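Local coordinates for putative short-chain dehydrogenase/reductase (Burkholderia xenovorans, PDB 5JY1), which binds NAD as a member of the short-chain dehydrogenase/reductase family and is probably an oxidoreductase, perhaps acting on 3-oxoacyl-[acyl-carrier-protein] substrates, at residues E213-G225 with L251-N263. Residues are numbered along the deposited sequence; the frame is centred on the assembly and turned at random. Where two conformers were deposited one is given.
Sequences ERSAAARPLGRSG and LHVDGGLHLPGYN
The backbone oxygen D254 O takes two donors, R219 NH1 at 3.0 Å and, from the opposite face of its carbonyl plane, L257 N at 3.2 Å; the second bond closes the type I' turn D254-L257. The other edge of the same guanidinium turns to its own segment: NE and NH2 both reach S215 O side-on, nearly in the guanidinium plane, so one group links the D254-L257 turn to the S215 carbonyl of helix 211-217. A chain bent at chi3 (73°) brings the group round between the two carbonyls, and three bonds along its edges fix its rotation. L257 lies over one face, its CD1 4.2 Å above the plane; that same methyl also touches A218 CB.

One step along, L221 N donates to G255 O at 3.0 Å. This bond docks the type I turn R219-G222 on the D254-L257 turn, and the fit is close: the two turns meet at G255 and G256, with R219 CB 3.6 Å from G255 O. P220 CD rests 3.2 Å from G256 O, and P260 CD touches that same P220 atom. Within the 251-263 segment, the D254 carboxylate braces its own turn, OD1 accepting from G256 N in an Asx turn and OD2 from H258 N. At the other end one water bridges A218 O and G261 O.

The arrangement joins the R219-G222 turn, close behind helix 211-217, to the turn leaving strand 250-253, the last strand of the seven-stranded parallel Rossmann sheet, with the R219 side chain about 7 Å from the bound NAD. Within the chain, V253 packs on helix 227-239 and pairs with the end of strand 187-194, while P220 and L259 meet A179 and S180 of a second subunit.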
loop_
_atom_site.group_PDB
_atom_site.type_symbol
_atom_site.label_atom_id
_atom_site.label_comp_id
_atom_site.label_asym_id
_atom_site.label_seq_id
_atom_site.Cartn_x
_atom_site.Cartn_y
_atom_site.Cartn_z
ATOM N N GLU A 213 -21.444 -4.998 -19.924
ATOM C CA GLU A 213 -21.156 -6.406 -19.680
ATOM C C GLU A 213 -19.683 -6.610 -19.347
ATOM O O GLU A 213 -19.339 -7.302 -18.379
ATOM C CB GLU A 213 -21.559 -7.235 -20.900
ATOM C CG GLU A 213 -21.322 -8.725 -20.744
ATOM C CD GLU A 213 -21.892 -9.531 -21.900
ATOM O OE1 GLU A 213 -22.417 -8.919 -22.859
ATOM O OE2 GLU A 213 -21.818 -10.777 -21.842
ATOM N N ARG A 214 -18.797 -5.999 -20.138
ATOM C CA ARG A 214 -17.366 -6.120 -19.885
ATOM C C ARG A 214 -16.987 -5.486 -18.556
ATOM O O ARG A 214 -16.096 -5.980 -17.854
ATOM C CB ARG A 214 -16.581 -5.480 -21.032
ATOM N N SER A 215 -17.657 -4.388 -18.189
ATOM C CA SER A 215 -17.353 -3.727 -16.924
ATOM C C SER A 215 -17.732 -4.607 -15.740
ATOM O O SER A 215 -16.983 -4.693 -14.761
ATOM C CB SER A 215 -18.076 -2.383 -16.843
ATOM O OG SER A 215 -17.712 -1.686 -15.663
ATOM N N ALA A 216 -18.888 -5.271 -15.817
ATOM C CA ALA A 216 -19.283 -6.181 -14.748
ATOM C C ALA A 216 -18.319 -7.358 -14.646
ATOM O O ALA A 216 -17.923 -7.750 -13.543
ATOM C CB ALA A 216 -20.714 -6.670 -14.980
ATOM N N ALA A 217 -17.904 -7.913 -15.787
ATOM C CA ALA A 217 -17.026 -9.079 -15.798
ATOM C C ALA A 217 -15.599 -8.754 -15.383
ATOM O O ALA A 217 -14.829 -9.674 -15.088
ATOM C CB ALA A 217 -17.025 -9.719 -17.187
ATOM N N ALA A 218 -15.226 -7.474 -15.339
ATOM C CA ALA A 218 -13.856 -7.104 -15.010
ATOM C C ALA A 218 -13.492 -7.330 -13.545
ATOM O O ALA A 218 -12.318 -7.183 -13.198
ATOM C CB ALA A 218 -13.618 -5.637 -15.366
ATOM N N ARG A 219 -14.439 -7.669 -12.675
ATOM C CA ARG A 219 -14.157 -7.657 -11.248
ATOM C C ARG A 219 -14.602 -8.952 -10.584
ATOM O O ARG A 219 -15.445 -9.678 -11.123
ATOM C CB ARG A 219 -14.846 -6.464 -10.565
ATOM C CG ARG A 219 -16.362 -6.503 -10.622
ATOM C CD ARG A 219 -16.911 -5.099 -10.500
ATOM N NE ARG A 219 -16.684 -4.348 -11.733
ATOM C CZ ARG A 219 -16.314 -3.072 -11.779
ATOM N NH1 ARG A 219 -16.102 -2.401 -10.658
ATOM N NH2 ARG A 219 -16.145 -2.476 -12.952
ATOM N N PRO A 220 -14.056 -9.261 -9.396
ATOM C CA PRO A 220 -14.365 -10.548 -8.743
ATOM C C PRO A 220 -15.837 -10.814 -8.494
ATOM O O PRO A 220 -16.257 -11.973 -8.581
ATOM C CB PRO A 220 -13.593 -10.445 -7.419
ATOM C CG PRO A 220 -12.368 -9.636 -7.803
ATOM C CD PRO A 220 -12.891 -8.600 -8.770
ATOM N N LEU A 221 -16.627 -9.800 -8.147
ATOM C CA LEU A 221 -18.039 -10.060 -7.882
ATOM C C LEU A 221 -18.880 -10.080 -9.148
ATOM O O LEU A 221 -20.069 -10.411 -9.073
ATOM C CB LEU A 221 -18.586 -9.033 -6.881
ATOM C CG LEU A 221 -18.159 -9.363 -5.439
ATOM C CD1 LEU A 221 -18.393 -8.196 -4.500
ATOM C CD2 LEU A 221 -18.928 -10.603 -4.942
ATOM N N GLY A 222 -18.295 -9.759 -10.300
ATOM C CA GLY A 222 -18.963 -10.021 -11.560
ATOM C C GLY A 222 -20.206 -9.205 -11.822
ATOM O O GLY A 222 -21.022 -9.593 -12.664
ATOM N N ARG A 223 -20.384 -8.081 -11.131
ATOM C CA ARG A 223 -21.538 -7.233 -11.388
ATOM C C ARG A 223 -21.156 -5.779 -11.145
ATOM O O ARG A 223 -20.182 -5.481 -10.456
ATOM C CB ARG A 223 -22.732 -7.631 -10.515
ATOM C CG ARG A 223 -22.538 -7.293 -9.062
ATOM C CD ARG A 223 -23.686 -7.795 -8.185
ATOM N NE ARG A 223 -23.324 -7.589 -6.790
ATOM C CZ ARG A 223 -23.528 -6.446 -6.155
ATOM N NH1 ARG A 223 -24.123 -5.446 -6.798
ATOM N NH2 ARG A 223 -23.159 -6.303 -4.888
ATOM N N SER A 224 -21.945 -4.875 -11.724
ATOM C CA SER A 224 -21.725 -3.442 -11.571
ATOM C C SER A 224 -22.389 -2.925 -10.298
ATOM O O SER A 224 -23.371 -3.496 -9.811
ATOM C CB SER A 224 -22.274 -2.684 -12.784
ATOM O OG SER A 224 -21.712 -3.175 -13.991
ATOM N N GLY A 225 -21.856 -1.822 -9.774
ATOM C CA GLY A 225 -22.327 -1.303 -8.492
ATOM C C GLY A 225 -23.554 -0.408 -8.620
ATOM O O GLY A 225 -23.662 0.423 -9.523
ATOM N N LEU A 251 -10.849 2.620 1.576
ATOM C CA LEU A 251 -11.578 1.378 1.348
ATOM C C LEU A 251 -12.112 1.372 -0.076
ATOM O O LEU A 251 -12.777 2.325 -0.504
ATOM C CB LEU A 251 -12.731 1.198 2.354
ATOM C CG LEU A 251 -13.412 -0.173 2.282
ATOM C CD1 LEU A 251 -12.497 -1.276 2.813
ATOM C CD2 LEU A 251 -14.746 -0.148 3.031
ATOM N N HIS A 252 -11.809 0.304 -0.811
ATOM C CA HIS A 252 -12.363 0.139 -2.144
ATOM C C HIS A 252 -13.745 -0.488 -2.050
ATOM O O HIS A 252 -13.913 -1.538 -1.421
ATOM C CB HIS A 252 -11.445 -0.736 -2.996
ATOM C CG HIS A 252 -10.079 -0.147 -3.190
ATOM N ND1 HIS A 252 -9.068 -0.311 -2.271
ATOM C CD2 HIS A 252 -9.572 0.625 -4.180
ATOM C CE1 HIS A 252 -7.986 0.326 -2.694
ATOM N NE2 HIS A 252 -8.265 0.900 -3.851
ATOM N N VAL A 253 -14.727 0.148 -2.698
ATOM C CA VAL A 253 -16.103 -0.358 -2.742
ATOM C C VAL A 253 -16.475 -0.517 -4.211
ATOM O O VAL A 253 -17.106 0.362 -4.815
ATOM C CB VAL A 253 -17.075 0.573 -1.992
ATOM C CG1 VAL A 253 -18.466 -0.072 -1.903
ATOM C CG2 VAL A 253 -16.560 0.849 -0.589
ATOM N N ASP A 254 -16.075 -1.658 -4.798
ATOM C CA ASP A 254 -15.934 -1.732 -6.248
ATOM C C ASP A 254 -16.099 -3.150 -6.767
ATOM O O ASP A 254 -15.649 -3.440 -7.883
ATOM C CB ASP A 254 -14.533 -1.211 -6.695
ATOM C CG ASP A 254 -13.378 -1.973 -6.024
ATOM O OD1 ASP A 254 -13.639 -2.923 -5.259
ATOM O OD2 ASP A 254 -12.200 -1.614 -6.258
ATOM N N GLY A 255 -16.738 -4.034 -6.003
ATOM C CA GLY A 255 -16.871 -5.405 -6.454
ATOM C C GLY A 255 -15.567 -6.158 -6.500
ATOM O O GLY A 255 -15.508 -7.236 -7.103
ATOM N N GLY A 256 -14.513 -5.610 -5.910
ATOM C CA GLY A 256 -13.204 -6.228 -5.956
ATOM C C GLY A 256 -12.303 -5.764 -7.080
ATOM O O GLY A 256 -11.210 -6.319 -7.231
ATOM N N LEU A 257 -12.714 -4.756 -7.860
ATOM C CA LEU A 257 -11.945 -4.345 -9.039
ATOM C C LEU A 257 -10.492 -4.013 -8.708
ATOM O O LEU A 257 -9.604 -4.241 -9.540
ATOM C CB LEU A 257 -12.617 -3.136 -9.709
ATOM C CG LEU A 257 -11.971 -2.638 -11.013
ATOM C CD1 LEU A 257 -12.150 -3.652 -12.117
ATOM C CD2 LEU A 257 -12.518 -1.287 -11.447
ATOM N N HIS A 258 -10.221 -3.499 -7.504
ATOM C CA HIS A 258 -8.851 -3.156 -7.120
ATOM C C HIS A 258 -7.894 -4.342 -7.211
ATOM O O HIS A 258 -6.684 -4.140 -7.377
ATOM C CB HIS A 258 -8.847 -2.583 -5.699
ATOM C CG HIS A 258 -9.279 -3.571 -4.666
ATOM N ND1 HIS A 258 -8.377 -4.310 -3.934
ATOM C CD2 HIS A 258 -10.514 -3.972 -4.265
ATOM C CE1 HIS A 258 -9.034 -5.135 -3.135
ATOM N NE2 HIS A 258 -10.332 -4.949 -3.316
ATOM N N LEU A 259 -8.403 -5.579 -7.125
ATOM C CA LEU A 259 -7.507 -6.734 -7.215
ATOM C C LEU A 259 -6.952 -6.914 -8.624
ATOM O O LEU A 259 -5.724 -6.827 -8.796
ATOM C CB LEU A 259 -8.211 -7.990 -6.684
ATOM C CG LEU A 259 -8.462 -8.053 -5.176
ATOM C CD1 LEU A 259 -9.340 -9.276 -4.834
ATOM C CD2 LEU A 259 -7.155 -8.095 -4.395
ATOM N N PRO A 260 -7.766 -7.153 -9.670
ATOM C CA PRO A 260 -7.172 -7.287 -11.011
ATOM C C PRO A 260 -6.766 -5.964 -11.634
ATOM O O PRO A 260 -6.022 -5.978 -12.622
ATOM C CB PRO A 260 -8.288 -7.951 -11.832
ATOM C CG PRO A 260 -9.546 -7.459 -11.177
ATOM C CD PRO A 260 -9.226 -7.388 -9.703
ATOM N N GLY A 261 -7.233 -4.838 -11.106
ATOM C CA GLY A 261 -7.001 -3.602 -11.820
ATOM C C GLY A 261 -7.811 -3.575 -13.112
ATOM O O GLY A 261 -8.817 -4.279 -13.277
ATOM N N TYR A 262 -7.354 -2.730 -14.036
ATOM C CA TYR A 262 -7.937 -2.633 -15.371
ATOM C C TYR A 262 -6.942 -1.899 -16.261
ATOM O O TYR A 262 -6.299 -0.945 -15.815
ATOM C CB TYR A 262 -9.280 -1.886 -15.345
ATOM C CG TYR A 262 -9.142 -0.579 -14.614
ATOM C CD1 TYR A 262 -9.188 -0.542 -13.227
ATOM C CD2 TYR A 262 -8.903 0.608 -15.301
ATOM C CE1 TYR A 262 -9.018 0.628 -12.544
ATOM C CE2 TYR A 262 -8.734 1.797 -14.619
ATOM C CZ TYR A 262 -8.794 1.793 -13.239
ATOM O OH TYR A 262 -8.623 2.951 -12.529
ATOM N N ASN A 263 -6.829 -2.331 -17.510
ATOM C CA ASN A 263 -5.943 -1.672 -18.464
ATOM C C ASN A 263 -6.742 -0.611 -19.213
ATOM O O ASN A 263 -7.690 -0.937 -19.932
ATOM C CB ASN A 263 -5.331 -2.693 -19.425
ATOM C CG ASN A 263 -4.227 -2.100 -20.295
ATOM O OD1 ASN A 263 -3.934 -0.907 -20.223
ATOM N ND2 ASN A 263 -3.602 -2.943 -21.111
HETATM O O HOH W 1 -10.134 -6.280 -14.554
#